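Local coordinates for protein enoyl-CoA hydratase (Thermus thermophilus, PDB 1WZ8) that probably catalyses the reversible hydration of 2-enoyl-CoA thioesters to 3-hydroxyacyl-CoA, as a hexameric member of the crotonase family, at residues A[37-42]-A[91-96]; A[44-49]-A[98-103]; A[128-133]-A[193-198]. All coordinates share one frame; numbering follows the deposited sequence.

Contact 1: residues A[37-42]-A[91-96]; sequences ALHRGL and WEARDL
E92 reaches from helix 83-102 to two consecutive residues of helix 36-49, giving one carboxylate oxygen to H39 and the other to R40. The His-carboxylate hydrogen bond from H39 ND1 to E92 OE1 is 2.8 Å long and nearly straight (166°); the acceptor lies in the imidazole plane, and the anti lone pair of OE1 is used. CG of H39 stands anti to the backbone N (chi1 -178°), and the ring beyond it meets the other helix with its ND1-CE1 side. R40 closes a salt bridge, NH1 to E92 OE2 at 2.5 Å, an unusually short length whose exact value is best not pressed. Here OE2 lies close to the guanidinium plane, while NH1 comes from the syn side, somewhat out of the carboxylate plane. OE2 is also salt-bridged to R88.

The apolar part follows one turn further on. L96 spreads its methyls, CD1 meeting L42 CB at 3.7 Å and CD2 lying obliquely near H39 NE2 at 4.0 Å, while H39 CE1 sits 3.6 Å from A93 N.

The short helix segments cross at 48°, axes 9.0 Å apart. Bonded through each oxygen, the buried carboxylate probably has little freedom to turn, its charge likely balanced by R40 and R88 together.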
loop_
_atom_site.group_PDB
_atom_site.type_symbol
_atom_site.label_atom_id
_atom_site.label_comp_id
_atom_site.label_asym_id
_atom_site.label_seq_id
_atom_site.Cartn_x
_atom_site.Cartn_y
_atom_site.Cartn_z
ATOM N N ALA A 37 -22.736 26.809 7.588
ATOM C CA ALA A 37 -21.953 27.745 6.785
ATOM C C ALA A 37 -20.473 27.786 7.138
ATOM O O ALA A 37 -19.623 27.850 6.246
ATOM C CB ALA A 37 -22.550 29.145 6.886
ATOM N N LEU A 38 -20.160 27.759 8.430
ATOM C CA LEU A 38 -18.767 27.810 8.860
ATOM C C LEU A 38 -18.026 26.524 8.521
ATOM O O LEU A 38 -16.878 26.559 8.084
ATOM C CB LEU A 38 -18.674 28.079 10.363
ATOM C CG LEU A 38 -17.244 28.226 10.898
ATOM C CD1 LEU A 38 -16.538 29.385 10.203
ATOM C CD2 LEU A 38 -17.287 28.451 12.392
ATOM N N HIS A 39 -18.677 25.388 8.722
ATOM C CA HIS A 39 -18.046 24.114 8.406
ATOM C C HIS A 39 -17.668 24.072 6.925
ATOM O O HIS A 39 -16.549 23.698 6.568
ATOM C CB HIS A 39 -18.986 22.959 8.759
ATOM C CG HIS A 39 -18.391 21.607 8.520
ATOM N ND1 HIS A 39 -18.621 20.887 7.367
ATOM C CD2 HIS A 39 -17.553 20.857 9.273
ATOM C CE1 HIS A 39 -17.950 19.750 7.422
ATOM N NE2 HIS A 39 -17.295 19.706 8.568
ATOM N N ARG A 40 -18.597 24.465 6.060
ATOM C CA ARG A 40 -18.320 24.471 4.633
ATOM C C ARG A 40 -17.236 25.491 4.286
ATOM O O ARG A 40 -16.392 25.244 3.423
ATOM C CB ARG A 40 -19.590 24.776 3.841
ATOM C CG ARG A 40 -19.317 25.017 2.364
ATOM C CD ARG A 40 -20.568 24.875 1.522
ATOM N NE ARG A 40 -21.679 25.609 2.124
ATOM C CZ ARG A 40 -22.602 25.049 2.898
ATOM N NH1 ARG A 40 -22.525 23.749 3.168
ATOM N NH2 ARG A 40 -23.612 25.776 3.365
ATOM N N GLY A 41 -17.266 26.635 4.967
ATOM C CA GLY A 41 -16.277 27.670 4.727
ATOM C C GLY A 41 -14.871 27.211 5.066
ATOM O O GLY A 41 -13.941 27.413 4.287
ATOM N N LEU A 42 -14.714 26.594 6.234
ATOM C CA LEU A 42 -13.411 26.101 6.669
ATOM C C LEU A 42 -12.909 24.980 5.768
ATOM O O LEU A 42 -11.702 24.771 5.624
ATOM C CB LEU A 42 -13.497 25.601 8.117
ATOM C CG LEU A 42 -13.619 26.698 9.178
ATOM C CD1 LEU A 42 -13.970 26.102 10.533
ATOM C CD2 LEU A 42 -12.308 27.464 9.248
ATOM N N TRP A 91 -18.539 15.372 1.835
ATOM C CA TRP A 91 -17.414 15.917 1.094
ATOM C C TRP A 91 -16.754 17.100 1.799
ATOM O O TRP A 91 -15.554 17.322 1.647
ATOM C CB TRP A 91 -17.857 16.275 -0.323
ATOM C CG TRP A 91 -18.245 15.044 -1.082
ATOM C CD1 TRP A 91 -19.508 14.659 -1.445
ATOM C CD2 TRP A 91 -17.370 13.990 -1.501
ATOM N NE1 TRP A 91 -19.470 13.430 -2.061
ATOM C CE2 TRP A 91 -18.170 12.996 -2.108
ATOM C CE3 TRP A 91 -15.984 13.787 -1.419
ATOM C CZ2 TRP A 91 -17.631 11.819 -2.636
ATOM C CZ3 TRP A 91 -15.448 12.613 -1.943
ATOM C CH2 TRP A 91 -16.274 11.645 -2.543
ATOM N N GLU A 92 -17.527 17.850 2.579
ATOM C CA GLU A 92 -16.970 18.975 3.330
ATOM C C GLU A 92 -16.026 18.450 4.413
ATOM O O GLU A 92 -14.928 18.983 4.616
ATOM C CB GLU A 92 -18.087 19.782 3.995
ATOM C CG GLU A 92 -18.858 20.679 3.048
ATOM C CD GLU A 92 -20.030 21.355 3.728
ATOM O OE1 GLU A 92 -20.017 21.458 4.972
ATOM O OE2 GLU A 92 -20.958 21.797 3.017
ATOM N N ALA A 93 -16.465 17.404 5.108
ATOM C CA ALA A 93 -15.671 16.798 6.179
ATOM C C ALA A 93 -14.367 16.272 5.598
ATOM O O ALA A 93 -13.299 16.416 6.188
ATOM C CB ALA A 93 -16.452 15.658 6.824
ATOM N N ARG A 94 -14.461 15.656 4.425
ATOM C CA ARG A 94 -13.270 15.123 3.774
ATOM C C ARG A 94 -12.300 16.257 3.456
ATOM O O ARG A 94 -11.092 16.125 3.654
ATOM C CB ARG A 94 -13.663 14.381 2.489
ATOM C CG ARG A 94 -12.491 13.943 1.608
ATOM C CD ARG A 94 -13.004 13.119 0.425
ATOM N NE ARG A 94 -11.954 12.738 -0.518
ATOM C CZ ARG A 94 -11.406 13.556 -1.408
ATOM N NH1 ARG A 94 -11.802 14.820 -1.489
ATOM N NH2 ARG A 94 -10.468 13.107 -2.231
ATOM N N ASP A 95 -12.831 17.377 2.973
ATOM C CA ASP A 95 -11.996 18.522 2.619
ATOM C C ASP A 95 -11.467 19.306 3.816
ATOM O O ASP A 95 -10.446 19.982 3.716
ATOM C CB ASP A 95 -12.750 19.471 1.678
ATOM C CG ASP A 95 -12.907 18.902 0.277
ATOM O OD1 ASP A 95 -11.972 18.232 -0.198
ATOM O OD2 ASP A 95 -13.954 19.130 -0.354
ATOM N N LEU A 96 -12.157 19.220 4.947
ATOM C CA LEU A 96 -11.721 19.931 6.141
ATOM C C LEU A 96 -10.355 19.398 6.558
ATOM O O LEU A 96 -9.559 20.116 7.154
ATOM C CB LEU A 96 -12.723 19.733 7.283
ATOM C CG LEU A 96 -12.461 20.541 8.561
ATOM C CD1 LEU A 96 -12.541 22.035 8.263
ATOM C CD2 LEU A 96 -13.488 20.168 9.616
#

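Contact 2: residues A[44-49]-A[98-103]; sequences RVWRDL and LGPLNF
The indole of W46 is the flat group that carries this contact, with P100 and G99 over one face and F103 at its edge. P100 CG packs 3.6 Å from W46 CE2, and P100 CD stands over the five-membered ring, 4.0 Å from its centroid, as a CH-pi contact. Nearer the root of the side chain, G99 C lies 3.7 Å from W46 CG, offset toward the rim. V45 CG1, from the same helix as W46, covers the opposite face. At the benzo edge, W46 CE3 comes 3.8 Å from F103 CG, which its first torsion sets anti to the backbone N (chi1 -173°). The two rings form an edge-to-face pair: the tryptophan edge is directed at the phenyl face, centroids 5.5 Å apart and planes at 64°. Further round the phenyl ring, F103 CE1 touches L49 CB obliquely at 3.4 Å.

G99 lets the backbone come this near, since a beta carbon on it would fall 2.6 Å from W46 CD1. An alanine in place of W46 would probably open a gap between the helices, leaving the ring of P100 and the face of F103 without their aromatic partner. The indole N-H makes a weak hydrogen bond to L42 O, one turn back in its own helix.

Helix 36-49 and the end of helix 83-102 pack here against the large sheet. W46 also rests on V58 and L60 of strand 57-62, F103 on V58, and L49 on L22 and I24 of strand 21-26.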
loop_
_atom_site.group_PDB
_atom_site.type_symbol
_atom_site.label_atom_id
_atom_site.label_comp_id
_atom_site.label_asym_id
_atom_site.label_seq_id
_atom_site.Cartn_x
_atom_site.Cartn_y
_atom_site.Cartn_z
ATOM N N ARG A 44 -13.765 24.621 2.387
ATOM C CA ARG A 44 -13.539 25.084 1.025
ATOM C C ARG A 44 -12.567 26.241 0.837
ATOM O O ARG A 44 -12.058 26.435 -0.263
ATOM C CB ARG A 44 -14.878 25.460 0.384
ATOM C CG ARG A 44 -15.939 24.388 0.522
ATOM C CD ARG A 44 -17.273 24.816 -0.065
ATOM N NE ARG A 44 -17.342 24.586 -1.506
ATOM C CZ ARG A 44 -18.423 24.131 -2.132
ATOM N NH1 ARG A 44 -19.526 23.862 -1.445
ATOM N NH2 ARG A 44 -18.401 23.923 -3.441
ATOM N N VAL A 45 -12.303 27.008 1.890
ATOM C CA VAL A 45 -11.405 28.155 1.783
ATOM C C VAL A 45 -10.018 27.805 1.234
ATOM O O VAL A 45 -9.392 28.611 0.545
ATOM C CB VAL A 45 -11.253 28.865 3.158
ATOM C CG1 VAL A 45 -10.572 27.937 4.155
ATOM C CG2 VAL A 45 -10.477 30.170 2.999
ATOM N N TRP A 46 -9.551 26.593 1.514
ATOM C CA TRP A 46 -8.230 26.171 1.059
ATOM C C TRP A 46 -8.038 26.236 -0.452
ATOM O O TRP A 46 -6.947 26.544 -0.924
ATOM C CB TRP A 46 -7.924 24.768 1.594
ATOM C CG TRP A 46 -8.023 24.723 3.090
ATOM C CD1 TRP A 46 -9.101 24.320 3.827
ATOM C CD2 TRP A 46 -7.067 25.232 4.025
ATOM N NE1 TRP A 46 -8.881 24.557 5.163
ATOM C CE2 TRP A 46 -7.639 25.118 5.313
ATOM C CE3 TRP A 46 -5.783 25.782 3.902
ATOM C CZ2 TRP A 46 -6.971 25.534 6.469
ATOM C CZ3 TRP A 46 -5.120 26.198 5.053
ATOM C CH2 TRP A 46 -5.716 26.072 6.319
ATOM N N ARG A 47 -9.089 25.959 -1.214
ATOM C CA ARG A 47 -8.990 26.017 -2.672
ATOM C C ARG A 47 -8.687 27.432 -3.149
ATOM O O ARG A 47 -7.834 27.638 -4.009
ATOM C CB ARG A 47 -10.289 25.533 -3.315
ATOM C CG ARG A 47 -10.434 24.025 -3.343
ATOM C CD ARG A 47 -11.856 23.627 -3.671
ATOM N NE ARG A 47 -12.452 22.875 -2.573
ATOM C CZ ARG A 47 -13.700 23.036 -2.152
ATOM N NH1 ARG A 47 -14.486 23.927 -2.739
ATOM N NH2 ARG A 47 -14.160 22.310 -1.141
ATOM N N ASP A 48 -9.387 28.408 -2.583
ATOM C CA ASP A 48 -9.176 29.796 -2.965
ATOM C C ASP A 48 -7.877 30.375 -2.409
ATOM O O ASP A 48 -7.318 31.311 -2.979
ATOM C CB ASP A 48 -10.362 30.653 -2.518
ATOM C CG ASP A 48 -11.658 30.248 -3.193
ATOM O OD1 ASP A 48 -11.624 29.922 -4.399
ATOM O OD2 ASP A 48 -12.713 30.266 -2.528
ATOM N N LEU A 49 -7.391 29.818 -1.303
ATOM C CA LEU A 49 -6.158 30.319 -0.709
ATOM C C LEU A 49 -4.966 30.113 -1.631
ATOM O O LEU A 49 -3.993 30.863 -1.578
ATOM C CB LEU A 49 -5.890 29.637 0.637
ATOM C CG LEU A 49 -6.838 30.012 1.776
ATOM C CD1 LEU A 49 -6.401 29.315 3.055
ATOM C CD2 LEU A 49 -6.834 31.528 1.962
ATOM N N LEU A 98 -8.298 17.216 4.198
ATOM C CA LEU A 98 -7.428 17.227 3.025
ATOM C C LEU A 98 -7.061 18.634 2.582
ATOM O O LEU A 98 -5.993 18.852 2.012
ATOM C CB LEU A 98 -8.095 16.479 1.869
ATOM C CG LEU A 98 -8.415 15.007 2.143
ATOM C CD1 LEU A 98 -8.981 14.368 0.878
ATOM C CD2 LEU A 98 -7.150 14.281 2.588
ATOM N N GLY A 99 -7.950 19.590 2.847
ATOM C CA GLY A 99 -7.682 20.963 2.466
ATOM C C GLY A 99 -6.338 21.414 2.999
ATOM O O GLY A 99 -5.463 21.820 2.235
ATOM N N PRO A 100 -6.146 21.362 4.322
ATOM C CA PRO A 100 -4.878 21.773 4.925
ATOM C C PRO A 100 -3.720 20.884 4.450
ATOM O O PRO A 100 -2.627 21.375 4.158
ATOM C CB PRO A 100 -5.144 21.620 6.418
ATOM C CG PRO A 100 -6.619 21.866 6.527
ATOM C CD PRO A 100 -7.160 21.096 5.360
ATOM N N LEU A 101 -3.970 19.580 4.365
ATOM C CA LEU A 101 -2.935 18.639 3.940
ATOM C C LEU A 101 -2.432 18.901 2.536
ATOM O O LEU A 101 -1.238 18.767 2.266
ATOM C CB LEU A 101 -3.433 17.191 4.015
ATOM C CG LEU A 101 -3.580 16.510 5.377
ATOM C CD1 LEU A 101 -3.804 15.016 5.150
ATOM C CD2 LEU A 101 -2.329 16.721 6.217
ATOM N N ASN A 102 -3.337 19.267 1.636
ATOM C CA ASN A 102 -2.936 19.524 0.263
ATOM C C ASN A 102 -2.611 20.982 -0.050
ATOM O O ASN A 102 -2.229 21.305 -1.175
ATOM C CB ASN A 102 -3.988 18.976 -0.706
ATOM C CG ASN A 102 -4.004 17.454 -0.735
ATOM O OD1 ASN A 102 -2.954 16.817 -0.777
ATOM N ND2 ASN A 102 -5.195 16.869 -0.713
ATOM N N PHE A 103 -2.760 21.863 0.936
ATOM C CA PHE A 103 -2.420 23.262 0.727
ATOM C C PHE A 103 -0.895 23.265 0.647
ATOM O O PHE A 103 -0.237 22.590 1.429
ATOM C CB PHE A 103 -2.885 24.118 1.903
ATOM C CG PHE A 103 -2.711 25.586 1.674
ATOM C CD1 PHE A 103 -3.416 26.227 0.660
ATOM C CD2 PHE A 103 -1.812 26.321 2.436
ATOM C CE1 PHE A 103 -3.225 27.584 0.404
ATOM C CE2 PHE A 103 -1.613 27.682 2.189
ATOM C CZ PHE A 103 -2.318 28.312 1.170
#

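Contact 3: residues A[128-133]-A[193-198]; sequences IAVVGK and EKVYEK
V130 and G132 lie on strand 128-132, and the first turn of helix 195-207 packs against them, with the closest backbone approach, 5.8 Å, between the CA atoms of G132 and V195. Strand torsions hold from I128 to G132, whereas V195 already has helical ones. A bond from K198 N to K194 O, 2.9 Å long, closes the opening turn of the helix. No hydrogen bond joins the two segments. The strand spends its backbone groups on other partners: V130 pairs with A109 and V111 of strand 107-111, V131 with L188 on the other side, and G132 N bonds to the hydroxyl of T135.

V195 points its side chain at the strand and divides its two methyls along it. CG1, anti to the backbone N (chi1 177°), rests 3.5 Å from V130 O. CG2 reaches the backbone further on, 3.5 Å from G132 CA and 3.8 Å from V131 C. G132, having no side chain, lets CG2 settle directly against its alpha carbon. V130 also points across, and its CG1 meets K198 CG at 4.0 Å, the two side chains crossing at about a right angle; the same methyl lies 3.9 Å from V195 O. K198 begins toward the strand, then its chain bends at chi2 (65°), turning CD aside; the amine, further out, forms a salt bridge with E201.

The helix follows strand 188-190 in the chain and lies on the face of the sheet to which V130 points, where A199 and V190 also touch V130. The contact is essentially apolar packing: methyl and methylene groups lie on strand backbone, and K198 lends its aliphatic part while its amine, paired with E201 of the same helix, probably has its charge largely balanced there.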
loop_
_atom_site.group_PDB
_atom_site.type_symbol
_atom_site.label_atom_id
_atom_site.label_comp_id
_atom_site.label_asym_id
_atom_site.label_seq_id
_atom_site.Cartn_x
_atom_site.Cartn_y
_atom_site.Cartn_z
ATOM N N ILE A 128 1.512 21.960 12.101
ATOM C CA ILE A 128 2.011 22.129 13.455
ATOM C C ILE A 128 0.898 22.704 14.315
ATOM O O ILE A 128 0.283 23.707 13.959
ATOM C CB ILE A 128 3.222 23.087 13.490
ATOM C CG1 ILE A 128 4.385 22.481 12.698
ATOM C CG2 ILE A 128 3.640 23.341 14.937
ATOM C CD1 ILE A 128 5.622 23.352 12.641
ATOM N N ALA A 129 0.623 22.046 15.434
ATOM C CA ALA A 129 -0.400 22.525 16.344
ATOM C C ALA A 129 0.271 22.879 17.650
ATOM O O ALA A 129 1.099 22.123 18.156
ATOM C CB ALA A 129 -1.460 21.448 16.578
ATOM N N VAL A 130 -0.066 24.048 18.177
ATOM C CA VAL A 130 0.469 24.488 19.451
ATOM C C VAL A 130 -0.731 24.485 20.380
ATOM O O VAL A 130 -1.730 25.154 20.106
ATOM C CB VAL A 130 1.037 25.924 19.373
ATOM C CG1 VAL A 130 1.570 26.347 20.739
ATOM C CG2 VAL A 130 2.144 25.990 18.330
ATOM N N VAL A 131 -0.651 23.718 21.462
ATOM C CA VAL A 131 -1.757 23.659 22.406
ATOM C C VAL A 131 -1.332 24.176 23.766
ATOM O O VAL A 131 -0.140 24.373 24.030
ATOM C CB VAL A 131 -2.285 22.212 22.595
ATOM C CG1 VAL A 131 -2.660 21.616 21.253
ATOM C CG2 VAL A 131 -1.236 21.347 23.295
ATOM N N GLY A 132 -2.320 24.408 24.621
ATOM C CA GLY A 132 -2.028 24.858 25.967
ATOM C C GLY A 132 -1.918 23.611 26.821
ATOM O O GLY A 132 -2.497 22.580 26.488
ATOM N N LYS A 133 -1.163 23.679 27.909
ATOM C CA LYS A 133 -1.024 22.524 28.782
ATOM C C LYS A 133 -2.399 22.047 29.256
ATOM O O LYS A 133 -2.621 20.847 29.442
ATOM C CB LYS A 133 -0.158 22.875 29.988
ATOM C CG LYS A 133 1.276 23.206 29.617
ATOM C CD LYS A 133 2.144 23.408 30.844
ATOM C CE LYS A 133 3.576 23.685 30.433
ATOM N NZ LYS A 133 4.074 22.621 29.525
ATOM N N GLU A 193 -1.876 30.692 28.347
ATOM C CA GLU A 193 -1.829 32.080 27.916
ATOM C C GLU A 193 -0.867 32.370 26.768
ATOM O O GLU A 193 -1.004 33.387 26.089
ATOM C CB GLU A 193 -1.445 32.974 29.090
ATOM C CG GLU A 193 -2.596 33.739 29.661
ATOM C CD GLU A 193 -3.389 34.445 28.583
ATOM O OE1 GLU A 193 -2.779 35.157 27.760
ATOM O OE2 GLU A 193 -4.629 34.290 28.561
ATOM N N LYS A 194 0.102 31.483 26.568
ATOM C CA LYS A 194 1.123 31.649 25.541
ATOM C C LYS A 194 0.830 30.952 24.219
ATOM O O LYS A 194 1.635 31.035 23.288
ATOM C CB LYS A 194 2.463 31.130 26.065
ATOM C CG LYS A 194 2.969 31.804 27.330
ATOM C CD LYS A 194 3.522 33.178 27.027
ATOM C CE LYS A 194 4.138 33.810 28.264
ATOM N NZ LYS A 194 4.839 35.085 27.938
ATOM N N VAL A 195 -0.310 30.275 24.124
ATOM C CA VAL A 195 -0.647 29.539 22.904
ATOM C C VAL A 195 -0.572 30.362 21.623
ATOM O O VAL A 195 0.218 30.050 20.725
ATOM C CB VAL A 195 -2.050 28.887 23.016
ATOM C CG1 VAL A 195 -2.411 28.176 21.708
ATOM C CG2 VAL A 195 -2.063 27.895 24.180
ATOM N N TYR A 196 -1.389 31.406 21.522
ATOM C CA TYR A 196 -1.362 32.228 20.319
ATOM C C TYR A 196 0.032 32.805 20.059
ATOM O O TYR A 196 0.526 32.775 18.932
ATOM C CB TYR A 196 -2.374 33.372 20.408
ATOM C CG TYR A 196 -2.312 34.280 19.201
ATOM C CD1 TYR A 196 -2.700 33.825 17.943
ATOM C CD2 TYR A 196 -1.816 35.580 19.306
ATOM C CE1 TYR A 196 -2.595 34.642 16.816
ATOM C CE2 TYR A 196 -1.706 36.403 18.183
ATOM C CZ TYR A 196 -2.098 35.926 16.944
ATOM O OH TYR A 196 -1.987 36.733 15.832
ATOM N N GLU A 197 0.663 33.333 21.103
ATOM C CA GLU A 197 1.999 33.908 20.968
ATOM C C GLU A 197 3.010 32.932 20.368
ATOM O O GLU A 197 3.761 33.290 19.456
ATOM C CB GLU A 197 2.500 34.394 22.332
ATOM C CG GLU A 197 3.966 34.784 22.363
ATOM C CD GLU A 197 4.390 35.329 23.714
ATOM O OE1 GLU A 197 3.882 36.402 24.101
ATOM O OE2 GLU A 197 5.223 34.684 24.390
ATOM N N LYS A 198 3.039 31.705 20.885
ATOM C CA LYS A 198 3.972 30.692 20.393
ATOM C C LYS A 198 3.582 30.235 18.991
ATOM O O LYS A 198 4.441 30.017 18.141
ATOM C CB LYS A 198 3.993 29.484 21.336
ATOM C CG LYS A 198 4.957 28.371 20.927
ATOM C CD LYS A 198 6.415 28.836 20.980
ATOM C CE LYS A 198 7.380 27.708 20.635
ATOM N NZ LYS A 198 8.810 28.135 20.728
#

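From the N terminus, helix 36-49 supplies the first half of contact 1 and then of contact 2, and helix 83-102 returns to close them in the same order. The two loops therefore cross instead of nesting: each spans 48 intervening residues, among them strand 57-62. Their centres are 10 Å apart, and a long, weak ion pair between D95 and R47 bridges them. Contact 3 comes later in series, closing a loop of 59 residues between strand 128-132 and helix 195-207. It lies about 24 Å from contact 1, centre to centre, across the middle of the chain. Together they join two helices to one another and a third to the large sheet.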